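Local coordinates for periplasmic protein TorT (Vibrio parahaemolyticus, PDB 3O1I), which probably binds a small ligand in the periplasm and relays its presence to a membrane sensor kinase of the trimethylamine N-oxide respiratory system, at residues I205-I209 against G222-V226. Residues are numbered along the deposited sequence; the frame is centred on the assembly and turned at random.
Sequences IEAAI and GLVSV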
ATOM      1  N   ILE D 205      18.380 -17.649  11.408  1.00 46.51           N
ATOM      2  CA  ILE D 205      19.601 -17.221  12.076  1.00 45.67           C
ATOM      3  C   ILE D 205      19.822 -15.718  11.976  1.00 46.29           C
ATOM      4  O   ILE D 205      20.092 -15.084  12.989  1.00 49.29           O
ATOM      5  CB  ILE D 205      20.864 -18.004  11.556  1.00 46.16           C
ATOM      6  CG1 ILE D 205      21.082 -19.262  12.405  1.00 43.75           C
ATOM      7  CG2 ILE D 205      22.131 -17.125  11.616  1.00 41.99           C
ATOM      8  CD1 ILE D 205      20.020 -20.331  12.250  1.00 46.42           C
ATOM      9  N   GLU D 206      19.702 -15.125  10.795  1.00 45.50           N
ATOM     10  CA  GLU D 206      19.908 -13.675  10.709  1.00 48.48           C
ATOM     11  C   GLU D 206      19.053 -12.915  11.742  1.00 49.64           C
ATOM     12  O   GLU D 206      19.538 -11.999  12.422  1.00 47.85           O
ATOM     13  CB  GLU D 206      19.579 -13.167   9.312  1.00 49.79           C
ATOM     14  CG  GLU D 206      20.603 -13.510   8.265  1.00 52.59           C
ATOM     15  CD  GLU D 206      20.140 -13.126   6.879  1.00 55.37           C
ATOM     16  OE1 GLU D 206      19.026 -13.544   6.499  1.00 59.92           O
ATOM     17  OE2 GLU D 206      20.877 -12.414   6.166  1.00 54.92           O
ATOM     18  N   ALA D 207      17.780 -13.310  11.841  1.00 50.59           N
ATOM     19  CA  ALA D 207      16.818 -12.724  12.775  1.00 49.51           C
ATOM     20  C   ALA D 207      17.280 -13.000  14.203  1.00 49.53           C
ATOM     21  O   ALA D 207      17.264 -12.099  15.048  1.00 50.36           O
ATOM     22  CB  ALA D 207      15.418 -13.326  12.550  1.00 47.98           C
ATOM     23  N   ALA D 208      17.683 -14.244  14.473  1.00 48.03           N
ATOM     24  CA  ALA D 208      18.159 -14.614  15.801  1.00 48.35           C
ATOM     25  C   ALA D 208      19.317 -13.706  16.235  1.00 48.94           C
ATOM     26  O   ALA D 208      19.415 -13.327  17.404  1.00 47.67           O
ATOM     27  CB  ALA D 208      18.592 -16.068  15.815  1.00 47.07           C
ATOM     28  N   ILE D 209      20.185 -13.346  15.296  1.00 48.61           N
ATOM     29  CA  ILE D 209      21.299 -12.473  15.628  1.00 50.52           C
ATOM     30  C   ILE D 209      20.796 -11.168  16.231  1.00 51.61           C
ATOM     31  O   ILE D 209      21.315 -10.714  17.245  1.00 54.88           O
ATOM     32  CB  ILE D 209      22.165 -12.149  14.398  1.00 51.12           C
ATOM     33  CG1 ILE D 209      22.774 -13.443  13.850  1.00 51.49           C
ATOM     34  CG2 ILE D 209      23.259 -11.141  14.775  1.00 48.36           C
ATOM     35  CD1 ILE D 209      23.467 -13.273  12.526  1.00 51.48           C
ATOM     36  N   GLY D 222      23.417 -20.486  21.085  1.00 69.09           N
ATOM     37  CA  GLY D 222      24.327 -20.588  19.955  1.00 66.76           C
ATOM     38  C   GLY D 222      23.597 -20.770  18.639  1.00 65.42           C
ATOM     39  O   GLY D 222      22.712 -21.622  18.534  1.00 65.02           O
ATOM     40  N   LEU D 223      23.981 -19.978  17.634  1.00 63.73           N
ATOM     41  CA  LEU D 223      23.356 -20.017  16.309  1.00 60.14           C
ATOM     42  C   LEU D 223      24.098 -20.869  15.271  1.00 59.77           C
ATOM     43  O   LEU D 223      25.284 -20.668  15.008  1.00 59.29           O
ATOM     44  CB  LEU D 223      23.195 -18.592  15.783  1.00 56.80           C
ATOM     45  CG  LEU D 223      22.564 -17.637  16.800  1.00 54.58           C
ATOM     46  CD1 LEU D 223      22.384 -16.260  16.173  1.00 52.55           C
ATOM     47  CD2 LEU D 223      21.233 -18.214  17.291  1.00 53.90           C
ATOM     48  N   VAL D 224      23.372 -21.814  14.681  1.00 59.76           N
ATOM     49  CA  VAL D 224      23.913 -22.715  13.672  1.00 58.67           C
ATOM     50  C   VAL D 224      23.025 -22.677  12.429  1.00 58.79           C
ATOM     51  O   VAL D 224      21.868 -23.102  12.478  1.00 59.65           O
ATOM     52  CB  VAL D 224      23.976 -24.160  14.223  1.00 58.29           C
ATOM     53  CG1 VAL D 224      24.327 -25.145  13.121  1.00 57.87           C
ATOM     54  CG2 VAL D 224      25.001 -24.236  15.337  1.00 57.00           C
ATOM     55  N   SER D 225      23.581 -22.172  11.327  1.00 57.79           N
ATOM     56  CA  SER D 225      22.884 -22.055  10.041  1.00 58.22           C
ATOM     57  C   SER D 225      22.839 -23.381   9.279  1.00 57.31           C
ATOM     58  O   SER D 225      23.679 -24.249   9.502  1.00 58.32           O
ATOM     59  CB  SER D 225      23.607 -21.020   9.174  1.00 58.90           C
ATOM     60  OG  SER D 225      22.714 -20.062   8.633  1.00 60.09           O
ATOM     61  N   VAL D 226      21.872 -23.537   8.377  1.00 55.59           N
ATOM     62  CA  VAL D 226      21.783 -24.759   7.583  1.00 54.29           C
ATOM     63  C   VAL D 226      22.312 -24.467   6.176  1.00 53.94           C
ATOM     64  O   VAL D 226      22.366 -25.355   5.317  1.00 52.66           O
ATOM     65  CB  VAL D 226      20.347 -25.283   7.513  1.00 56.18           C
ATOM     66  CG1 VAL D 226      20.298 -26.624   6.795  1.00 58.22           C
ATOM     67  CG2 VAL D 226      19.809 -25.454   8.914  1.00 60.36           C
TER
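One face of the flat V224–S225 peptide is roofed by the arm of I205: CG1 lies above the carbonyl carbon, V224 C, at 3.9 Å, and CD1 sits over V224 O at 3.3 Å. Isoleucine suits this buried place because its long CG1–CD1 arm spans the gap to the strand backbone; V232 of helix 230-236 also packs on it. Backbone hydrogen bonds to I198 and G200 tie V224 to the adjacent parallel strand 197-200. The contact closes the beta-alpha-beta unit of strand 197-200, helix 202-214 and strand 222-225 in a Rossmann-like domain of the periplasmic binding protein fold. The short helix and strand axes run nearly antiparallel, at 158° and 8.9 Å apart.

L223 reaches up from the strand. With CG anti to its carbonyl carbon (chi1 -49°), the chain rises toward the helix and its two methyls part there: CD2 meets A208 CB at 3.7 Å, while CD1 meets I209 CG1 at 3.7 Å. Alanine suits position 208, because a lone methyl lets the leucine fork approach the helix closely. The I209 chain runs at a slant across L223 and also packs on an acidic side chain of another protein's chain. V224, pointing away from the helix, packs on V199 and F243. Small S225 fits beside I205, with its OG 4.0 Å from I205 CB, and this buried hydroxyl is hydrogen-bonded to the backbone O of Y227.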